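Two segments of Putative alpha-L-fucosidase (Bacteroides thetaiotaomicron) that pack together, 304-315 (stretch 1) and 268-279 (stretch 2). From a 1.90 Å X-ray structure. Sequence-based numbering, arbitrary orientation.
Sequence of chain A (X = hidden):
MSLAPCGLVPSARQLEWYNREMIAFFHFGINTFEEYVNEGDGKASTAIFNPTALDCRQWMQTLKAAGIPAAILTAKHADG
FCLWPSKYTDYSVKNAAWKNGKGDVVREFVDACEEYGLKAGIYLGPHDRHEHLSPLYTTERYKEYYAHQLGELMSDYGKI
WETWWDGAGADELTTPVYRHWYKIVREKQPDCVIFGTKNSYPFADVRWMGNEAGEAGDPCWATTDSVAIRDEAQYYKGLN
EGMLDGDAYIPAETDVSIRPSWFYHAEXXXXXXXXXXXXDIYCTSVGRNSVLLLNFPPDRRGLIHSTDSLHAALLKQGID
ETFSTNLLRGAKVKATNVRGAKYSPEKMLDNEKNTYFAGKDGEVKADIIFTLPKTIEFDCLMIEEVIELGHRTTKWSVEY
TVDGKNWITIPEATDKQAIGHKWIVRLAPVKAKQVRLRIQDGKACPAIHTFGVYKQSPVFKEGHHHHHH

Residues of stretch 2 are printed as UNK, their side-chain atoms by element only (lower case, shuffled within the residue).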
# COMPACT_ATOMS: atom_id res chain seq x y z
N ILE A 304 -1.30 -8.84 -19.11
CA ILE A 304 -1.22 -7.43 -18.72
C ILE A 304 -0.83 -6.69 -19.97
O ILE A 304 0.07 -7.11 -20.70
CB ILE A 304 -0.18 -7.14 -17.59
CG1 ILE A 304 -0.42 -8.01 -16.39
CG2 ILE A 304 -0.28 -5.65 -17.14
CD1 ILE A 304 -1.77 -8.06 -15.84
N HIS A 305 -1.54 -5.59 -20.24
CA HIS A 305 -1.26 -4.73 -21.39
C HIS A 305 0.13 -4.08 -21.30
O HIS A 305 0.66 -3.67 -20.23
CB HIS A 305 -2.38 -3.67 -21.60
CG HIS A 305 -2.27 -2.89 -22.86
ND1 HIS A 305 -2.35 -3.47 -24.11
CD2 HIS A 305 -2.14 -1.56 -23.07
CE1 HIS A 305 -2.20 -2.53 -25.03
NE2 HIS A 305 -2.10 -1.36 -24.43
N SER A 306 0.68 -3.93 -22.47
CA SER A 306 2.00 -3.30 -22.62
C SER A 306 2.15 -1.94 -22.01
O SER A 306 3.12 -1.62 -21.34
CB SER A 306 2.42 -3.24 -24.10
OG SER A 306 1.52 -2.59 -24.99
N THR A 307 1.18 -1.09 -22.24
CA THR A 307 1.29 0.28 -21.71
C THR A 307 1.36 0.26 -20.19
O THR A 307 2.17 0.93 -19.55
CB THR A 307 0.16 1.16 -22.21
OG1 THR A 307 0.18 1.11 -23.63
CG2 THR A 307 0.34 2.60 -21.76
N ASP A 308 0.50 -0.53 -19.60
CA ASP A 308 0.41 -0.65 -18.16
C ASP A 308 1.76 -1.04 -17.62
O ASP A 308 2.29 -0.50 -16.64
CB ASP A 308 -0.60 -1.76 -17.76
CG ASP A 308 -2.01 -1.55 -18.36
OD1 ASP A 308 -2.08 -1.08 -19.49
OD2 ASP A 308 -3.04 -1.90 -17.71
N SER A 309 2.30 -2.05 -18.27
CA SER A 309 3.61 -2.60 -17.90
C SER A 309 4.76 -1.58 -18.05
O SER A 309 5.69 -1.49 -17.18
CB SER A 309 3.92 -3.88 -18.68
OG SER A 309 3.09 -4.97 -18.32
N LEU A 310 4.68 -0.84 -19.14
CA LEU A 310 5.71 0.17 -19.49
C LEU A 310 5.78 1.27 -18.43
O LEU A 310 6.83 1.62 -17.92
CB LEU A 310 5.36 0.84 -20.83
CG LEU A 310 6.33 1.92 -21.30
CD1 LEU A 310 7.71 1.32 -21.46
CD2 LEU A 310 5.79 2.57 -22.56
N HIS A 311 4.61 1.84 -18.16
CA HIS A 311 4.50 2.95 -17.23
C HIS A 311 4.96 2.63 -15.81
O HIS A 311 5.58 3.44 -15.18
CB HIS A 311 3.08 3.54 -17.26
CG HIS A 311 2.77 4.26 -18.54
ND1 HIS A 311 1.67 5.05 -18.72
CD2 HIS A 311 3.42 4.24 -19.74
CE1 HIS A 311 1.65 5.51 -19.96
NE2 HIS A 311 2.70 5.02 -20.61
N ALA A 312 4.56 1.45 -15.33
CA ALA A 312 5.04 0.85 -14.10
C ALA A 312 6.56 0.63 -14.09
O ALA A 312 7.26 0.89 -13.08
CB ALA A 312 4.31 -0.50 -13.80
N ALA A 313 7.07 0.13 -15.20
CA ALA A 313 8.54 -0.06 -15.31
C ALA A 313 9.30 1.29 -15.26
O ALA A 313 10.31 1.43 -14.59
CB ALA A 313 8.93 -0.87 -16.61
N LEU A 314 8.78 2.27 -15.97
CA LEU A 314 9.39 3.61 -16.00
C LEU A 314 9.29 4.29 -14.62
O LEU A 314 10.20 4.97 -14.18
CB LEU A 314 8.75 4.49 -17.08
CG LEU A 314 8.95 4.00 -18.53
CD1 LEU A 314 8.14 4.82 -19.57
CD2 LEU A 314 10.46 3.95 -18.85
N LEU A 315 8.16 4.12 -13.94
CA LEU A 315 8.05 4.66 -12.57
C LEU A 315 9.17 4.10 -11.71
O LEU A 315 9.78 4.80 -10.90
CB LEU A 315 6.67 4.37 -11.97
CG LEU A 315 6.41 4.69 -10.49
CD1 LEU A 315 6.46 6.16 -10.18
CD2 LEU A 315 5.08 4.05 -10.11
N UNK A 268 -9.70 1.46 -22.95
CA UNK A 268 -8.94 2.24 -22.00
C UNK A 268 -7.45 2.06 -22.19
O UNK A 268 -6.65 2.53 -21.41
o UNK A 268 -12.33 2.39 -18.40
c UNK A 268 -10.78 2.42 -20.21
o UNK A 268 -10.35 1.55 -18.02
c UNK A 268 -11.17 2.10 -18.78
c UNK A 268 -9.36 1.94 -20.57
N UNK A 269 -7.10 1.33 -23.25
CA UNK A 269 -5.66 1.12 -23.54
C UNK A 269 -5.03 2.48 -23.73
O UNK A 269 -3.91 2.69 -23.36
o UNK A 269 -5.56 -1.91 -25.61
o UNK A 269 -5.89 -1.67 -23.44
c UNK A 269 -5.62 -1.20 -24.58
c UNK A 269 -5.39 0.29 -24.80
N UNK A 270 -5.78 3.43 -24.26
CA UNK A 270 -5.18 4.75 -24.55
C UNK A 270 -5.32 5.69 -23.36
O UNK A 270 -5.05 6.88 -23.49
c UNK A 270 -5.90 5.43 -25.70
o UNK A 270 -7.34 5.36 -25.44
N UNK A 271 -5.77 5.15 -22.23
CA UNK A 271 -6.10 5.97 -21.03
C UNK A 271 -5.38 5.51 -19.77
O UNK A 271 -5.83 5.76 -18.64
c UNK A 271 -10.47 8.54 -23.27
n UNK A 271 -11.05 8.90 -24.42
c UNK A 271 -7.60 5.93 -20.75
n UNK A 271 -11.20 8.43 -22.16
n UNK A 271 -9.16 8.31 -23.23
c UNK A 271 -8.49 6.41 -21.90
c UNK A 271 -8.45 7.90 -22.02
N UNK A 272 -4.31 4.78 -19.96
CA UNK A 272 -3.47 4.37 -18.82
C UNK A 272 -2.80 5.60 -18.21
O UNK A 272 -2.33 6.52 -18.89
c UNK A 272 -1.46 3.02 -18.03
c UNK A 272 -2.35 3.34 -19.22
c UNK A 272 -2.94 2.02 -19.81
N UNK A 273 -2.76 5.62 -16.90
CA UNK A 273 -2.15 6.73 -16.21
C UNK A 273 -0.72 6.91 -16.68
O UNK A 273 0.03 5.97 -16.92
c UNK A 273 -5.16 6.93 -12.19
c UNK A 273 -3.85 6.40 -12.74
c UNK A 273 -3.67 6.80 -14.19
n UNK A 273 -6.22 5.99 -12.46
c UNK A 273 -2.25 6.53 -14.69
N UNK A 274 -0.34 8.17 -16.76
CA UNK A 274 1.00 8.51 -17.23
C UNK A 274 1.99 8.25 -16.11
O UNK A 274 1.61 8.14 -14.97
o UNK A 274 0.94 10.81 -16.48
c UNK A 274 1.04 9.99 -17.65
N UNK A 275 3.26 8.14 -16.46
CA UNK A 275 4.33 7.94 -15.48
C UNK A 275 4.33 9.07 -14.45
O UNK A 275 4.46 8.82 -13.25
c UNK A 275 5.74 7.80 -16.16
c UNK A 275 6.87 7.65 -15.15
c UNK A 275 5.70 6.64 -17.14
N UNK A 276 4.17 10.29 -14.94
CA UNK A 276 4.07 11.47 -14.07
C UNK A 276 2.91 11.39 -13.09
O UNK A 276 3.07 11.73 -11.94
c UNK A 276 5.89 16.31 -14.27
c UNK A 276 5.34 13.41 -15.02
n UNK A 276 5.67 17.53 -13.76
n UNK A 276 6.80 15.52 -13.69
n UNK A 276 5.18 15.90 -15.32
c UNK A 276 3.98 12.79 -14.84
c UNK A 276 5.32 14.60 -15.98
N UNK A 277 1.77 10.92 -13.57
CA UNK A 277 0.58 10.68 -12.72
C UNK A 277 0.87 9.65 -11.64
O UNK A 277 0.53 9.82 -10.47
c UNK A 277 -0.65 10.28 -13.55
o UNK A 277 -2.34 10.17 -15.97
c UNK A 277 -2.28 11.25 -15.33
o UNK A 277 -3.08 12.20 -15.55
c UNK A 277 -1.23 11.51 -14.24
N UNK A 278 1.58 8.59 -12.03
CA UNK A 278 1.90 7.50 -11.09
C UNK A 278 2.94 7.94 -10.04
O UNK A 278 2.93 7.52 -8.90
c UNK A 278 0.12 4.99 -11.72
c UNK A 278 1.25 5.59 -12.67
c UNK A 278 1.89 4.54 -13.61
c UNK A 278 2.39 6.26 -11.85
N UNK A 279 3.84 8.82 -10.48
CA UNK A 279 4.83 9.40 -9.60
C UNK A 279 4.13 10.25 -8.55
O UNK A 279 4.44 10.21 -7.37
c UNK A 279 9.29 11.85 -7.16
c UNK A 279 8.37 11.86 -8.20
c UNK A 279 6.77 11.10 -9.64
c UNK A 279 7.85 9.52 -7.87
c UNK A 279 5.85 10.23 -10.41
c UNK A 279 9.49 10.67 -6.50
n UNK A 279 7.97 12.90 -9.00
c UNK A 279 7.02 12.43 -9.88
c UNK A 279 7.62 10.72 -8.56
c UNK A 279 8.76 9.50 -6.84

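Position 268 carries three carbons, the third holding two oxygens, and its side chain is out of reach of stretch 1; the chain length and terminal carboxylate make it Glu-268. At position 269 there are two carbons, the second with two oxygens, and one of these oxygens lies over a face of the His-305 ring. A carboxylate one carbon shorter identifies Asp-269, whose OD2 is 3.5 Å from His-305 CE1. Both of its carboxylate oxygens are hydrogen-bonded elsewhere in the structure.

Position 270 has one carbon and one oxygen, with no second carbon on CB as threonine would have; its CA-to-CB bond points away from stretch 1, and it is Ser-270. Position 271 shows three carbons, a nitrogen, and a carbon bearing two further nitrogens. Its CA-to-CB bond points away from stretch 1, and the guanidinium group identifies Arg-271.

At position 272 a single carbon carries two others, a compact fork that faces stretch 1 and touches Thr-307, Asp-308 and His-311. The fork at CB, without further extension, gives Val-272. Its CB lies 3.8 Å from Thr-307 CG2, while its CG2 comes within 3.2 Å of Asp-308 OD1, an oxygen already hydrogen-bonded elsewhere in the structure. Its other methyl, CG1, is 3.8 Å from His-311 ND1.

Position 273 has four carbons in a row ending in nitrogen, which is Lys-273. Its CA-to-CB bond points away from stretch 1, yet the backbone provides the key acceptor: His-311 ND1 donates to Lys-273 O at 2.6 Å, nearly straight at 165°.

Position 274 bears one carbon and one oxygen, its CA-to-CB bond directed away from stretch 1, and is Ser-274. It is the N-cap of the helix that follows: its OG accepts from the backbone N of position 277 at 3.0 Å.

Position 275 repeats the three-carbon fork, here packed against His-311, Leu-314 and Leu-315, and is Val-275. Its CG2 is 3.7 Å from Leu-314 CB and 3.8 Å from His-311 O, while CG1 is 3.9 Å from Leu-315 N.

Position 276 has three carbons, a nitrogen, and a carbon carrying two more nitrogens, with no contact to stretch 1; its CA-to-CB bond points away from stretch 1: Arg-276. Position 277 has three carbons, the last with two oxygens, out of reach of stretch 1: Glu-277. Its OE2 accepts from Ser-274 N at 2.9 Å, reciprocating the cap.

Position 278 has four carbons forked at the second, its CA-to-CB bond aimed at stretch 1, hence Leu-278; its CB lies 3.9 Å from Leu-315 CD2, and its CD1 is 4.0 Å from His-311 CB. Position 279 holds one carbon, then fused five- and six-membered rings holding eight carbons and one nitrogen, the indole of Trp-279. Leu-315 CD1 sits near the ring plane at its edge and 3.7 Å from Trp-279 CA.

The contact thus combines one directional bond with apolar packing. His-311 reaches the backbone just before the capped helix, while Val-272 and Val-275 line its surroundings. Farther along, Leu-314 and Leu-315 meet the first turn of the stretch 2 helix, at Val-275, Leu-278 and Trp-279, the two helix axes approaching to 9.2 Å at 55°. Together the stretches bury 572 Å².

Stretch 2 (268-279) EDSRVKSVRELW
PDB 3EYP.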